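Local coordinates for cell division control protein 73 (Saccharomyces cerevisiae, PDB 3V46) that serves, through its Ras-like C-terminal domain, as the part of the Paf1 transcription elongation complex that promotes the complex's association with chromatin, at residues 135-140 and 153-158. Sequence-based numbering, arbitrary orientation.
Sequences NVEKVE and VRYFWH
Glu137, on the outermost strand 136-141, and Tyr155, on helix 149-166, reach toward each other from opposite directions and make the one direct touch between 135-140 and 153-158. The hydroxyl Tyr155 OH donates to Glu137 OE1 in a bond modelled at 2.7 Å; OE1 comes to the edge of the Tyr155 ring, near its plane, while the carboxylate plane is turned 53° from the ring. The exact geometry is uncertain, since the model sets OE1 too near Tyr155 CE2. An extended chain (chi1 180°, chi2 164°) carries the carboxylate out from the strand to meet the phenol. The other oxygen, Glu137 OE2, lies 3.7 Å from Tyr155 OH and instead forms a salt bridge with Lys116 and a weak hydrogen bond with Ser159.

The close part of the contact is this meeting; beside it, the buried Val139 and Phe156 both rest on Phe120 of the neighbouring strand 116-122, yet Val139 CG2 stays 5.2 Å from Tyr155 CE2. The Tyr155 side is exposed, and 103 Å² is buried in all. Helix and edge strand of the Ras-like fold are thus joined at the surface by a carboxylate–phenol contact, where the Lys116 salt bridge probably keeps the carboxylate ionised and the phenol hydroxyl may add to this.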
loop_
_atom_site.group_PDB
_atom_site.type_symbol
_atom_site.label_atom_id
_atom_site.label_comp_id
_atom_site.label_asym_id
_atom_site.label_seq_id
_atom_site.Cartn_x
_atom_site.Cartn_y
_atom_site.Cartn_z
ATOM N N ASN A 135 3.089 6.787 -12.458
ATOM C CA ASN A 135 4.304 6.742 -11.670
ATOM C C ASN A 135 4.089 5.916 -10.413
ATOM O O ASN A 135 4.153 6.437 -9.297
ATOM C CB ASN A 135 4.698 8.161 -11.279
ATOM C CG ASN A 135 6.030 8.224 -10.543
ATOM O OD1 ASN A 135 6.963 7.490 -10.857
ATOM N ND2 ASN A 135 6.120 9.112 -9.565
ATOM N N VAL A 136 3.809 4.635 -10.615
ATOM C CA VAL A 136 3.669 3.681 -9.526
ATOM C C VAL A 136 4.617 2.502 -9.746
ATOM O O VAL A 136 4.980 2.164 -10.878
ATOM C CB VAL A 136 2.200 3.162 -9.367
ATOM C CG1 VAL A 136 1.239 4.327 -9.151
ATOM C CG2 VAL A 136 1.781 2.298 -10.548
ATOM N N GLU A 137 5.028 1.881 -8.650
ATOM C CA GLU A 137 5.902 0.736 -8.728
ATOM C C GLU A 137 5.053 -0.508 -8.939
ATOM O O GLU A 137 4.144 -0.768 -8.166
ATOM C CB GLU A 137 6.721 0.636 -7.446
ATOM C CG GLU A 137 7.668 -0.520 -7.405
ATOM C CD GLU A 137 8.712 -0.369 -6.321
ATOM O OE1 GLU A 137 9.235 -1.400 -5.885
ATOM O OE2 GLU A 137 9.010 0.768 -5.899
ATOM N N LYS A 138 5.323 -1.246 -10.010
ATOM C CA LYS A 138 4.604 -2.476 -10.303
ATOM C C LYS A 138 5.357 -3.646 -9.686
ATOM O O LYS A 138 6.549 -3.843 -9.958
ATOM C CB LYS A 138 4.485 -2.687 -11.816
ATOM C CG LYS A 138 3.619 -1.664 -12.549
ATOM C CD LYS A 138 4.363 -0.376 -12.875
ATOM C CE LYS A 138 3.426 0.635 -13.527
ATOM N NZ LYS A 138 4.037 1.968 -13.717
ATOM N N VAL A 139 4.658 -4.442 -8.882
ATOM C CA VAL A 139 5.274 -5.533 -8.147
ATOM C C VAL A 139 4.537 -6.837 -8.454
ATOM O O VAL A 139 3.314 -6.914 -8.315
ATOM C CB VAL A 139 5.232 -5.251 -6.631
ATOM C CG1 VAL A 139 5.914 -6.369 -5.861
ATOM C CG2 VAL A 139 5.885 -3.912 -6.328
ATOM N N GLU A 140 5.287 -7.854 -8.879
ATOM C CA GLU A 140 4.709 -9.141 -9.258
ATOM C C GLU A 140 4.807 -10.174 -8.143
ATOM O O GLU A 140 5.809 -10.248 -7.428
ATOM C CB GLU A 140 5.391 -9.690 -10.519
ATOM C CG GLU A 140 4.975 -8.972 -11.792
ATOM C CD GLU A 140 5.605 -9.551 -13.055
ATOM O OE1 GLU A 140 5.543 -8.875 -14.101
ATOM O OE2 GLU A 140 6.150 -10.670 -13.006
ATOM N N VAL A 153 8.587 -9.144 0.028
ATOM C CA VAL A 153 8.223 -8.368 1.204
ATOM C C VAL A 153 9.406 -7.569 1.748
ATOM O O VAL A 153 9.237 -6.418 2.147
ATOM C CB VAL A 153 7.590 -9.267 2.283
ATOM C CG1 VAL A 153 7.354 -8.504 3.564
ATOM C CG2 VAL A 153 6.283 -9.850 1.747
ATOM N N ARG A 154 10.598 -8.162 1.744
ATOM C CA ARG A 154 11.787 -7.457 2.195
ATOM C C ARG A 154 11.996 -6.242 1.303
ATOM O O ARG A 154 12.274 -5.136 1.780
ATOM C CB ARG A 154 13.023 -8.368 2.158
ATOM C CG ARG A 154 14.304 -7.657 2.520
ATOM C CD ARG A 154 15.519 -8.582 2.429
ATOM N NE ARG A 154 15.423 -9.720 3.345
ATOM C CZ ARG A 154 15.233 -10.984 2.971
ATOM N NH1 ARG A 154 15.124 -11.305 1.684
ATOM N NH2 ARG A 154 15.161 -11.938 3.890
ATOM N N TYR A 155 11.837 -6.444 0.007
ATOM C CA TYR A 155 12.005 -5.356 -0.941
ATOM C C TYR A 155 10.940 -4.287 -0.747
ATOM O O TYR A 155 11.216 -3.093 -0.844
ATOM C CB TYR A 155 11.959 -5.870 -2.375
ATOM C CG TYR A 155 11.961 -4.722 -3.342
ATOM C CD1 TYR A 155 13.128 -4.043 -3.643
ATOM C CD2 TYR A 155 10.782 -4.273 -3.898
ATOM C CE1 TYR A 155 13.119 -2.967 -4.504
ATOM C CE2 TYR A 155 10.760 -3.209 -4.749
ATOM C CZ TYR A 155 11.930 -2.553 -5.055
ATOM O OH TYR A 155 11.906 -1.473 -5.915
ATOM N N PHE A 156 9.714 -4.701 -0.459
ATOM C CA PHE A 156 8.664 -3.728 -0.242
ATOM C C PHE A 156 9.006 -2.851 0.946
ATOM O O PHE A 156 8.901 -1.632 0.875
ATOM C CB PHE A 156 7.304 -4.370 -0.001
ATOM C CG PHE A 156 6.278 -3.379 0.436
ATOM C CD1 PHE A 156 5.619 -2.604 -0.506
ATOM C CD2 PHE A 156 6.014 -3.164 1.787
ATOM C CE1 PHE A 156 4.706 -1.658 -0.130
ATOM C CE2 PHE A 156 5.084 -2.214 2.175
ATOM C CZ PHE A 156 4.424 -1.461 1.209
ATOM N N TRP A 157 9.395 -3.467 2.057
ATOM C CA TRP A 157 9.707 -2.679 3.237
ATOM C C TRP A 157 10.894 -1.758 3.002
ATOM O O TRP A 157 10.909 -0.643 3.517
ATOM C CB TRP A 157 9.959 -3.575 4.446
ATOM C CG TRP A 157 8.727 -4.108 5.107
ATOM C CD1 TRP A 157 8.399 -5.417 5.276
ATOM C CD2 TRP A 157 7.676 -3.350 5.718
ATOM N NE1 TRP A 157 7.217 -5.526 5.964
ATOM C CE2 TRP A 157 6.756 -4.271 6.253
ATOM C CE3 TRP A 157 7.437 -1.985 5.886
ATOM C CZ2 TRP A 157 5.604 -3.870 6.925
ATOM C CZ3 TRP A 157 6.295 -1.590 6.558
ATOM C CH2 TRP A 157 5.395 -2.528 7.074
ATOM N N HIS A 158 11.890 -2.218 2.243
ATOM C CA HIS A 158 13.038 -1.384 1.892
ATOM C C HIS A 158 12.587 -0.184 1.055
ATOM O O HIS A 158 13.029 0.940 1.285
ATOM C CB HIS A 158 14.094 -2.229 1.153
ATOM C CG HIS A 158 15.168 -1.433 0.480
ATOM N ND1 HIS A 158 16.344 -1.086 1.109
ATOM C CD2 HIS A 158 15.255 -0.936 -0.778
ATOM C CE1 HIS A 158 17.106 -0.401 0.274
ATOM N NE2 HIS A 158 16.469 -0.298 -0.880
#